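Side-chain contacts in blue (Type 1) copper domain protein (PDB 5FC9), which binds copper in a mononuclear type 1 site with an open binding position and probably serves in electron transfer, as cupredoxins of the plastocyanin/azurin family do: residues A[53-56]-A[57-60]; A[24-27]-A[28-32]. All coordinates share one frame; numbering follows the deposited sequence.

Contact 1 of 2, residues A[53-56]-A[57-60]; sequences VIQL and FNSP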
# COMPACT_ATOMS: atom_id res chain seq x y z
N VAL A 53 17.05 -7.88 -12.50
CA VAL A 53 16.72 -8.12 -13.89
C VAL A 53 17.71 -9.14 -14.46
O VAL A 53 18.92 -9.01 -14.26
CB VAL A 53 16.76 -6.83 -14.71
CG1 VAL A 53 16.60 -7.12 -16.20
CG2 VAL A 53 15.66 -5.88 -14.26
N ILE A 54 17.19 -10.17 -15.12
CA ILE A 54 18.04 -11.15 -15.79
C ILE A 54 17.79 -11.06 -17.27
O ILE A 54 16.78 -10.52 -17.70
CB ILE A 54 17.77 -12.59 -15.29
CG1 ILE A 54 16.32 -13.02 -15.57
CG2 ILE A 54 18.15 -12.70 -13.81
CD1 ILE A 54 15.97 -14.44 -15.15
N GLN A 55 18.73 -11.56 -18.07
CA GLN A 55 18.58 -11.42 -19.51
C GLN A 55 17.86 -12.62 -20.09
O GLN A 55 18.39 -13.72 -20.12
CB GLN A 55 19.95 -11.23 -20.17
CG GLN A 55 20.79 -10.13 -19.56
CD GLN A 55 20.00 -8.84 -19.37
OE1 GLN A 55 19.35 -8.35 -20.30
NE2 GLN A 55 20.04 -8.29 -18.17
N LEU A 56 16.61 -12.42 -20.51
CA LEU A 56 15.87 -13.48 -21.17
C LEU A 56 14.79 -12.84 -22.04
O LEU A 56 14.74 -13.07 -23.24
CB LEU A 56 15.25 -14.45 -20.16
CG LEU A 56 14.54 -15.64 -20.82
CD1 LEU A 56 15.51 -16.51 -21.65
CD2 LEU A 56 13.82 -16.47 -19.79
N PHE A 57 13.93 -12.03 -21.44
CA PHE A 57 13.05 -11.19 -22.24
C PHE A 57 12.96 -9.83 -21.57
O PHE A 57 12.61 -9.71 -20.39
CB PHE A 57 11.67 -11.84 -22.48
CG PHE A 57 10.96 -12.29 -21.23
CD1 PHE A 57 11.24 -13.52 -20.66
CD2 PHE A 57 9.98 -11.50 -20.65
CE1 PHE A 57 10.57 -13.95 -19.53
CE2 PHE A 57 9.30 -11.92 -19.53
CZ PHE A 57 9.60 -13.14 -18.96
N ASN A 58 13.37 -8.82 -22.32
CA ASN A 58 13.64 -7.51 -21.77
C ASN A 58 13.27 -6.45 -22.79
O ASN A 58 13.98 -6.25 -23.79
CB ASN A 58 15.11 -7.38 -21.38
CG ASN A 58 15.58 -8.51 -20.49
OD1 ASN A 58 15.95 -9.58 -20.97
ND2 ASN A 58 15.58 -8.28 -19.17
N SER A 59 12.16 -5.78 -22.53
CA SER A 59 11.59 -4.86 -23.50
C SER A 59 12.23 -3.48 -23.47
O SER A 59 12.84 -3.07 -22.47
CB SER A 59 10.08 -4.73 -23.25
OG SER A 59 9.85 -3.74 -22.26
N PRO A 60 12.10 -2.75 -24.57
CA PRO A 60 12.37 -1.31 -24.52
C PRO A 60 11.26 -0.63 -23.72
O PRO A 60 10.28 -1.30 -23.37
CB PRO A 60 12.32 -0.89 -26.00
CG PRO A 60 12.30 -2.14 -26.79
CD PRO A 60 11.69 -3.18 -25.92
O HOH W 1 18.17 -9.36 -22.62
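The corner where the chain leaves strand 53-54 is closed from inside by one amide side chain, that of N58, which turns back and bonds to the backbone of I54 and L56. Its two ends do opposite jobs. ND2 donates to I54 O over 2.9 Å, nearly straight at 165°, with the acceptor lying almost in the amide plane of N58; seen from I54, the donor is tilted off the carbonyl plane. OD1 accepts from L56 N at 3.0 Å, and here the donor does lie in the carbonyl plane. With CG set anti to the carbonyl carbon (chi1 -52°), the amide swings back toward the preceding residues and can grip both groups. Q55 bends at chi2 and brings its own amide close to parallel with that of N58, the planes 18° apart. OE1 of Q55 and OD1 of N58 are both acceptors and are joined by a water that donates to each at 2.8 Å. V53 CG1 lies alongside, 3.3 Å from N58 ND2. Replacing N58 by alanine would probably deprive L56 N of its acceptor and I54 O of the ND2 donor, leave the water only Q55 OE1 of its two acceptors here, and let the corner flex. At the bend, CG of L56 packs 3.9 Å from CD1 of F57. That ring is buried, meeting F72 edge-to-face and packing on H70, while Q45 OE1 takes a further bond from N58 ND2. Here an asparagine side chain bonds back to the backbone at a corner of a cupredoxin beta-sandwich, just after the short strand 53-54, hydrogen-bonded beside edge strand 45-47.

Contact 2 of 2, residues A[24-27]-A[28-32]; sequences LEIP and VGTTV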
# COMPACT_ATOMS: atom_id res chain seq x y z
N LEU A 24 0.09 -16.15 -17.31
CA LEU A 24 -0.29 -16.60 -18.64
C LEU A 24 0.21 -18.02 -18.84
O LEU A 24 1.42 -18.25 -18.80
CB LEU A 24 0.29 -15.67 -19.71
CG LEU A 24 0.00 -16.11 -21.15
CD1 LEU A 24 -1.46 -15.88 -21.49
CD2 LEU A 24 0.92 -15.40 -22.15
N GLU A 25 -0.71 -18.97 -19.01
CA GLU A 25 -0.35 -20.36 -19.28
C GLU A 25 -0.32 -20.63 -20.78
O GLU A 25 -1.32 -20.45 -21.47
CB GLU A 25 -1.32 -21.31 -18.58
CG GLU A 25 -1.24 -21.24 -17.07
CD GLU A 25 -2.36 -21.98 -16.37
OE1 GLU A 25 -3.54 -21.76 -16.73
OE2 GLU A 25 -2.07 -22.77 -15.45
N ILE A 26 0.83 -21.07 -21.28
CA ILE A 26 1.01 -21.31 -22.71
C ILE A 26 1.78 -22.59 -22.96
O ILE A 26 2.61 -22.99 -22.15
CB ILE A 26 1.77 -20.15 -23.41
CG1 ILE A 26 3.08 -19.86 -22.68
CG2 ILE A 26 0.90 -18.91 -23.51
CD1 ILE A 26 4.10 -19.14 -23.50
N PRO A 27 1.53 -23.24 -24.10
CA PRO A 27 2.39 -24.35 -24.52
C PRO A 27 3.72 -23.83 -25.05
O PRO A 27 3.81 -22.69 -25.51
CB PRO A 27 1.58 -25.03 -25.63
CG PRO A 27 0.69 -23.97 -26.16
CD PRO A 27 0.36 -23.08 -24.99
N VAL A 28 4.75 -24.67 -24.98
CA VAL A 28 6.09 -24.31 -25.41
C VAL A 28 6.12 -23.91 -26.89
O VAL A 28 5.38 -24.47 -27.70
CB VAL A 28 7.07 -25.48 -25.13
CG1 VAL A 28 6.57 -26.76 -25.79
CG2 VAL A 28 8.47 -25.15 -25.59
N GLY A 29 6.94 -22.91 -27.23
CA GLY A 29 7.06 -22.43 -28.59
C GLY A 29 6.13 -21.27 -28.93
O GLY A 29 6.17 -20.75 -30.05
N THR A 30 5.31 -20.86 -27.97
CA THR A 30 4.31 -19.81 -28.18
C THR A 30 4.95 -18.42 -28.21
O THR A 30 5.90 -18.15 -27.47
CB THR A 30 3.23 -19.87 -27.08
OG1 THR A 30 2.57 -21.14 -27.12
CG2 THR A 30 2.19 -18.77 -27.26
N THR A 31 4.44 -17.56 -29.08
CA THR A 31 4.80 -16.15 -29.10
C THR A 31 3.84 -15.39 -28.19
O THR A 31 2.63 -15.39 -28.42
CB THR A 31 4.75 -15.56 -30.52
OG1 THR A 31 5.75 -16.17 -31.34
CG2 THR A 31 4.99 -14.05 -30.48
N VAL A 32 4.39 -14.75 -27.16
CA VAL A 32 3.60 -13.96 -26.22
C VAL A 32 3.70 -12.48 -26.57
O VAL A 32 4.78 -11.98 -26.86
CB VAL A 32 4.07 -14.18 -24.77
CG1 VAL A 32 3.35 -13.23 -23.81
CG2 VAL A 32 3.84 -15.62 -24.38
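L24 and V32 reach for each other tip to tip from two facing strands of different sheets, which run nearly antiparallel, at 157°, with axes 9.2 Å apart. L24 CD2 ends almost equally near both methyls of V32, 3.7 Å from CG1. One step nearer the turn, I26 comes across V32 obliquely, and its CD1 lies 3.6 Å from V32 CG2. I26 has CG1 between the backbone N and the carbonyl carbon (chi1 53°), which sends CD1 into the groove between V32 and T30, where it also meets T30 CB at 3.8 Å. In T30 the first torsion sets OG1 beside the backbone N and CG2 anti to it, which turns the methyl to I26 CG2 and the hydroxyl to P27 O. This is a type II turn from P27 to T30, with G29 at its third position in a left-handed conformation where a side chain would press on the preceding carbonyl oxygen. T30 OG1 donates to P27 O over a short 2.6 Å, from a position tilted 28° off the carbonyl plane. The backbone bond from T30 N to the same oxygen is weak, at 3.4 Å. CG of the P27 ring comes to 3.5 Å from T30 OG1. G29 and T30 both face F72, forming a G1 beta bulge. The apolar cluster continues onto I4 and F72, whereas E25 packs on T93 of the second subunit. Chemically, the branched aliphatic chains join the two strands by packing alone, and the turn between them depends mainly on the T30 hydroxyl's grip on P27 O, to which the N-H adds only a weak bond.

In the fold
Contact 2 comes first along the chain and closes before contact 1 opens; their centres lie about 17 Å apart and their nearest atoms about 7 Å, without touching. Contact 2 joins strand 23-26, at the edge of the four-stranded sheet, to strand 30-36, central in the three-stranded one, so it bridges the two sheets at a tight turn. Contact 1 lies in the connection from strand 53-54 toward strand 67-72, beside the other edge strand of the four-stranded sheet, 45-47. F72 touches both: F57 of contact 1 edge-to-face, and I26 and V32 of contact 2. Both are structural parts of the cupredoxin sandwich; the side chain of V53, in contact 1, is about 12 Å from the bound copper.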